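Beta sliding clamp (Bartonella birtlesii LL-WM9, PDB 6PTR) probably forms a ring-shaped head-to-tail dimer around DNA that tethers DNA polymerases and other proteins and gives them processivity. Local coordinates at residues 119-122 with 123-127; 207-211 with 212-216. All coordinates share one frame; numbering follows the deposited sequence.

In the fold
Both contacts are local, each within one continuous piece of chain. Interaction 1 lies at the surface of the N-terminal domain, in the loop between strands 114-119 and 136-141. Interaction 2 is partly buried in the central domain, where strand 207-210 turns into helix 211-221. Their centres are 27 Å apart and they do not touch. A proline carbonyl accepts a backbone N-H in each. In 119-127 it closes a short 3-10 turn, and a carboxylate lies beside the proline ring. In 207-216 it starts a regular helix, and aliphatic groups close the inner side. The first is thus a mixed polar and apolar surface turn, the second a strand-to-helix junction with an apolar inner side.

Interaction 1 (119-122 with 123-127); sequences QCLP and KIDFP
Asp125 turns its CG to the side opposite its own carbonyl carbon, chi1 -67°, and this brings the carboxylate obliquely up to the ring of Pro122. Ile124 has CG1 set between its backbone N and carbonyl carbon, chi1 55°, which brings that branch to the same proline. A carboxylate oxygen thus comes to CD and CG of the ring, while an aliphatic CG1 comes to CB and CG.

Asp125 OD2 makes the closest side-chain approach. It lies 3.4 Å from Pro122 CD and almost as close to CG of that ring. The partners are ring carbons, so this is van der Waals contact with no hydrogen bond. Ile124 CG1 is 4.0 Å from Pro122 CG, a plain apolar touch. Leu121 adds a loose contact, with its CB 4.2 Å from Asp125 OD2.

The turn is 3-10 in type. Asp125 N donates to Pro122 O over 3.0 Å, with an N-H...O angle of 146°. The bond is bent, and the donor also stands well above the carbonyl plane. Phe126 N then bonds to Lys123 O at 2.8 Å, which repeats the i to i+3 pattern. This short turn lies in the loop that leads from strand 114-119 of the N-terminal domain toward strand 136-141 of the central domain.

The turn sends its side chains different ways. The extended Lys123 chain carries NZ to a salt bridge with Asp44. The Phe126 ring is buried against Leu42, Thr55 and Thr76. Pro127 CD rests on one face of that ring, offset toward the rim and 3.4 Å above its plane. Before the turn, Leu121 O is hydrogen-bonded to Thr76 OG1, which ties this piece of loop to strand 71-78.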
loop_
_atom_site.group_PDB
_atom_site.type_symbol
_atom_site.label_atom_id
_atom_site.label_comp_id
_atom_site.label_asym_id
_atom_site.label_seq_id
_atom_site.Cartn_x
_atom_site.Cartn_y
_atom_site.Cartn_z
ATOM N N GLN C 119 -22.411 19.537 4.214
ATOM C CA GLN C 119 -22.558 20.626 3.262
ATOM C C GLN C 119 -22.610 20.066 1.849
ATOM O O GLN C 119 -21.723 19.319 1.435
ATOM C CB GLN C 119 -21.396 21.608 3.401
ATOM C CG GLN C 119 -21.355 22.360 4.715
ATOM C CD GLN C 119 -20.024 23.068 4.935
ATOM O OE1 GLN C 119 -19.195 23.156 4.025
ATOM N NE2 GLN C 119 -19.815 23.571 6.143
ATOM N N CYS C 120 -23.639 20.457 1.102
ATOM C CA CYS C 120 -23.952 19.886 -0.196
ATOM C C CYS C 120 -24.104 20.991 -1.239
ATOM O O CYS C 120 -23.988 22.185 -0.947
ATOM C CB CYS C 120 -25.239 19.068 -0.117
ATOM S SG CYS C 120 -25.012 17.515 0.768
ATOM N N LEU C 121 -24.389 20.569 -2.466
ATOM C CA LEU C 121 -24.682 21.475 -3.555
ATOM C C LEU C 121 -25.912 20.952 -4.288
ATOM O O LEU C 121 -26.097 19.734 -4.398
ATOM C CB LEU C 121 -23.479 21.582 -4.503
ATOM C CG LEU C 121 -22.239 22.256 -3.905
ATOM C CD1 LEU C 121 -21.041 22.113 -4.823
ATOM C CD2 LEU C 121 -22.518 23.729 -3.623
ATOM N N PRO C 122 -26.777 21.832 -4.782
ATOM C CA PRO C 122 -28.050 21.374 -5.359
ATOM C C PRO C 122 -27.854 20.673 -6.695
ATOM O O PRO C 122 -26.888 20.907 -7.422
ATOM C CB PRO C 122 -28.855 22.671 -5.532
ATOM C CG PRO C 122 -27.817 23.737 -5.682
ATOM C CD PRO C 122 -26.682 23.303 -4.753
ATOM N N LYS C 123 -28.824 19.813 -7.021
ATOM C CA LYS C 123 -28.806 19.095 -8.295
ATOM C C LYS C 123 -28.662 20.027 -9.496
ATOM O O LYS C 123 -28.001 19.672 -10.488
ATOM C CB LYS C 123 -30.085 18.270 -8.439
ATOM C CG LYS C 123 -30.210 17.593 -9.794
ATOM C CD LYS C 123 -31.546 16.880 -9.986
ATOM C CE LYS C 123 -31.649 16.295 -11.402
ATOM N NZ LYS C 123 -32.925 15.538 -11.609
ATOM N N ILE C 124 -29.272 21.215 -9.441
ATOM C CA ILE C 124 -29.243 22.098 -10.606
ATOM C C ILE C 124 -27.826 22.502 -10.982
ATOM O O ILE C 124 -27.579 22.857 -12.136
ATOM C CB ILE C 124 -30.091 23.378 -10.417
ATOM C CG1 ILE C 124 -29.671 24.148 -9.161
ATOM C CG2 ILE C 124 -31.580 23.069 -10.470
ATOM C CD1 ILE C 124 -30.166 25.572 -9.163
ATOM N N ASP C 125 -26.890 22.484 -10.028
ATOM C CA ASP C 125 -25.499 22.789 -10.335
ATOM C C ASP C 125 -24.800 21.646 -11.053
ATOM O O ASP C 125 -23.764 21.869 -11.684
ATOM C CB ASP C 125 -24.706 23.091 -9.057
ATOM C CG ASP C 125 -25.136 24.374 -8.366
ATOM O OD1 ASP C 125 -25.870 25.176 -8.976
ATOM O OD2 ASP C 125 -24.723 24.570 -7.195
ATOM N N PHE C 126 -25.330 20.431 -10.950
ATOM C CA PHE C 126 -24.624 19.249 -11.429
ATOM C C PHE C 126 -24.704 19.153 -12.949
ATOM O O PHE C 126 -25.728 19.507 -13.543
ATOM C CB PHE C 126 -25.203 17.993 -10.794
ATOM C CG PHE C 126 -24.279 16.814 -10.856
ATOM C CD1 PHE C 126 -23.255 16.702 -9.942
ATOM C CD2 PHE C 126 -24.407 15.857 -11.838
ATOM C CE1 PHE C 126 -22.383 15.618 -9.989
ATOM C CE2 PHE C 126 -23.521 14.774 -11.886
ATOM C CZ PHE C 126 -22.526 14.670 -10.966
ATOM N N PRO C 127 -23.629 18.709 -13.603
ATOM C CA PRO C 127 -23.668 18.553 -15.063
ATOM C C PRO C 127 -24.718 17.535 -15.472
ATOM O O PRO C 127 -24.788 16.429 -14.932
ATOM C CB PRO C 127 -22.253 18.063 -15.410
ATOM C CG PRO C 127 -21.397 18.550 -14.285
ATOM C CD PRO C 127 -22.285 18.474 -13.054
#

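Interaction 2 (207-211 with 212-216); sequences VIIPR and KAVGE
Ile209 meets Val214 and Ala213 through one methyl, CG2. That methyl lies 3.8 Å from Val214 CG2 and 4.1 Å from Ala213 CB. The Ile209 and Val214 side chains cross at about a right angle. With CG1 of Ile209 at chi1 -52°, CG2 lies opposite the backbone N and is directed at the helix. All three residues are buried, and Val214 also packs on Ile168 of strand 167-173. A looser touch joins Pro210 CD to Ala213 CB at 4.4 Å, and both residues pack on Ser249.

Pro210 stands at the N-cap position of helix 211-221. Its carbonyl O accepts Val214 N at 3.0 Å with a nearly straight N-H...O angle of 168°. One residue on, Arg211 O takes Gly215 N, 2.9 Å away. Strand 207-210 and helix 212-216 make an angle of 62°.

The solvent side belongs to Arg211, which is exposed. Arg211 points away from 212-216, and Lys212 away from 207-211, although both CB atoms still touch across the junction. Arg211 NH1 bonds to Asn166, and Lys212 NZ forms salt bridges with Asp56 and Glu30. The Pro210 and Arg211 carbonyls are satisfied by helix N-H groups, so the main chain holds the strand-to-helix turn and the buried side-chain contact can be purely aliphatic.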
loop_
_atom_site.group_PDB
_atom_site.type_symbol
_atom_site.label_atom_id
_atom_site.label_comp_id
_atom_site.label_asym_id
_atom_site.label_seq_id
_atom_site.Cartn_x
_atom_site.Cartn_y
_atom_site.Cartn_z
ATOM N N VAL C 207 -13.350 3.838 -33.496
ATOM C CA VAL C 207 -13.269 4.852 -32.450
ATOM C C VAL C 207 -12.206 4.488 -31.421
ATOM O O VAL C 207 -11.827 3.326 -31.245
ATOM C CB VAL C 207 -14.625 5.062 -31.739
ATOM C CG1 VAL C 207 -15.728 5.389 -32.760
ATOM C CG2 VAL C 207 -14.996 3.823 -30.919
ATOM N N ILE C 208 -11.746 5.509 -30.711
ATOM C CA ILE C 208 -10.706 5.351 -29.689
ATOM C C ILE C 208 -11.370 5.554 -28.335
ATOM O O ILE C 208 -11.788 6.668 -28.004
ATOM C CB ILE C 208 -9.554 6.338 -29.890
ATOM C CG1 ILE C 208 -8.917 6.141 -31.267
ATOM C CG2 ILE C 208 -8.493 6.162 -28.774
ATOM C CD1 ILE C 208 -7.943 7.279 -31.618
ATOM N N ILE C 209 -11.486 4.478 -27.560
ATOM C CA ILE C 209 -12.088 4.573 -26.231
ATOM C C ILE C 209 -11.027 5.056 -25.252
ATOM O O ILE C 209 -9.966 4.424 -25.153
ATOM C CB ILE C 209 -12.635 3.215 -25.783
ATOM C CG1 ILE C 209 -13.552 2.638 -26.856
ATOM C CG2 ILE C 209 -13.281 3.360 -24.393
ATOM C CD1 ILE C 209 -13.848 1.128 -26.666
ATOM N N PRO C 210 -11.250 6.147 -24.517
ATOM C CA PRO C 210 -10.197 6.672 -23.626
ATOM C C PRO C 210 -9.789 5.697 -22.527
ATOM O O PRO C 210 -10.601 4.911 -22.021
ATOM C CB PRO C 210 -10.831 7.934 -23.022
ATOM C CG PRO C 210 -11.952 8.281 -23.971
ATOM C CD PRO C 210 -12.457 6.989 -24.516
ATOM N N ARG C 211 -8.501 5.770 -22.181
ATOM C CA ARG C 211 -7.907 4.962 -21.118
ATOM C C ARG C 211 -8.723 4.970 -19.825
ATOM O O ARG C 211 -8.915 3.915 -19.206
ATOM C CB ARG C 211 -6.483 5.471 -20.860
ATOM C CG ARG C 211 -5.737 4.754 -19.771
ATOM C CD ARG C 211 -4.247 5.062 -19.845
ATOM N NE ARG C 211 -3.967 6.491 -19.955
ATOM C CZ ARG C 211 -3.787 7.294 -18.914
ATOM N NH1 ARG C 211 -3.526 8.579 -19.102
ATOM N NH2 ARG C 211 -3.873 6.811 -17.680
ATOM N N LYS C 212 -9.225 6.138 -19.397
ATOM C CA LYS C 212 -9.958 6.172 -18.124
ATOM C C LYS C 212 -11.256 5.378 -18.197
ATOM O O LYS C 212 -11.600 4.662 -17.246
ATOM C CB LYS C 212 -10.256 7.610 -17.684
ATOM C CG LYS C 212 -11.083 7.679 -16.361
ATOM C CD LYS C 212 -11.094 9.083 -15.799
ATOM C CE LYS C 212 -11.719 9.134 -14.384
ATOM N NZ LYS C 212 -11.741 10.498 -13.837
ATOM N N ALA C 213 -12.016 5.524 -19.293
ATOM C CA ALA C 213 -13.235 4.741 -19.464
ATOM C C ALA C 213 -12.916 3.257 -19.466
ATOM O O ALA C 213 -13.619 2.458 -18.821
ATOM C CB ALA C 213 -13.945 5.135 -20.766
ATOM N N VAL C 214 -11.851 2.864 -20.174
ATOM C CA VAL C 214 -11.454 1.461 -20.176
ATOM C C VAL C 214 -11.196 0.993 -18.756
ATOM O O VAL C 214 -11.648 -0.078 -18.354
ATOM C CB VAL C 214 -10.218 1.236 -21.063
ATOM C CG1 VAL C 214 -9.704 -0.187 -20.866
ATOM C CG2 VAL C 214 -10.565 1.494 -22.530
ATOM N N GLY C 215 -10.484 1.802 -17.972
ATOM C CA GLY C 215 -10.117 1.385 -16.627
ATOM C C GLY C 215 -11.314 1.245 -15.705
ATOM O O GLY C 215 -11.400 0.295 -14.920
ATOM N N GLU C 216 -12.262 2.167 -15.798
ATOM C CA GLU C 216 -13.442 2.059 -14.943
ATOM C C GLU C 216 -14.333 0.905 -15.373
ATOM O O GLU C 216 -14.915 0.206 -14.525
ATOM C CB GLU C 216 -14.216 3.376 -14.954
ATOM C CG GLU C 216 -13.437 4.506 -14.315
ATOM C CD GLU C 216 -12.979 4.165 -12.905
ATOM O OE1 GLU C 216 -13.821 3.740 -12.077
ATOM O OE2 GLU C 216 -11.772 4.293 -12.638
#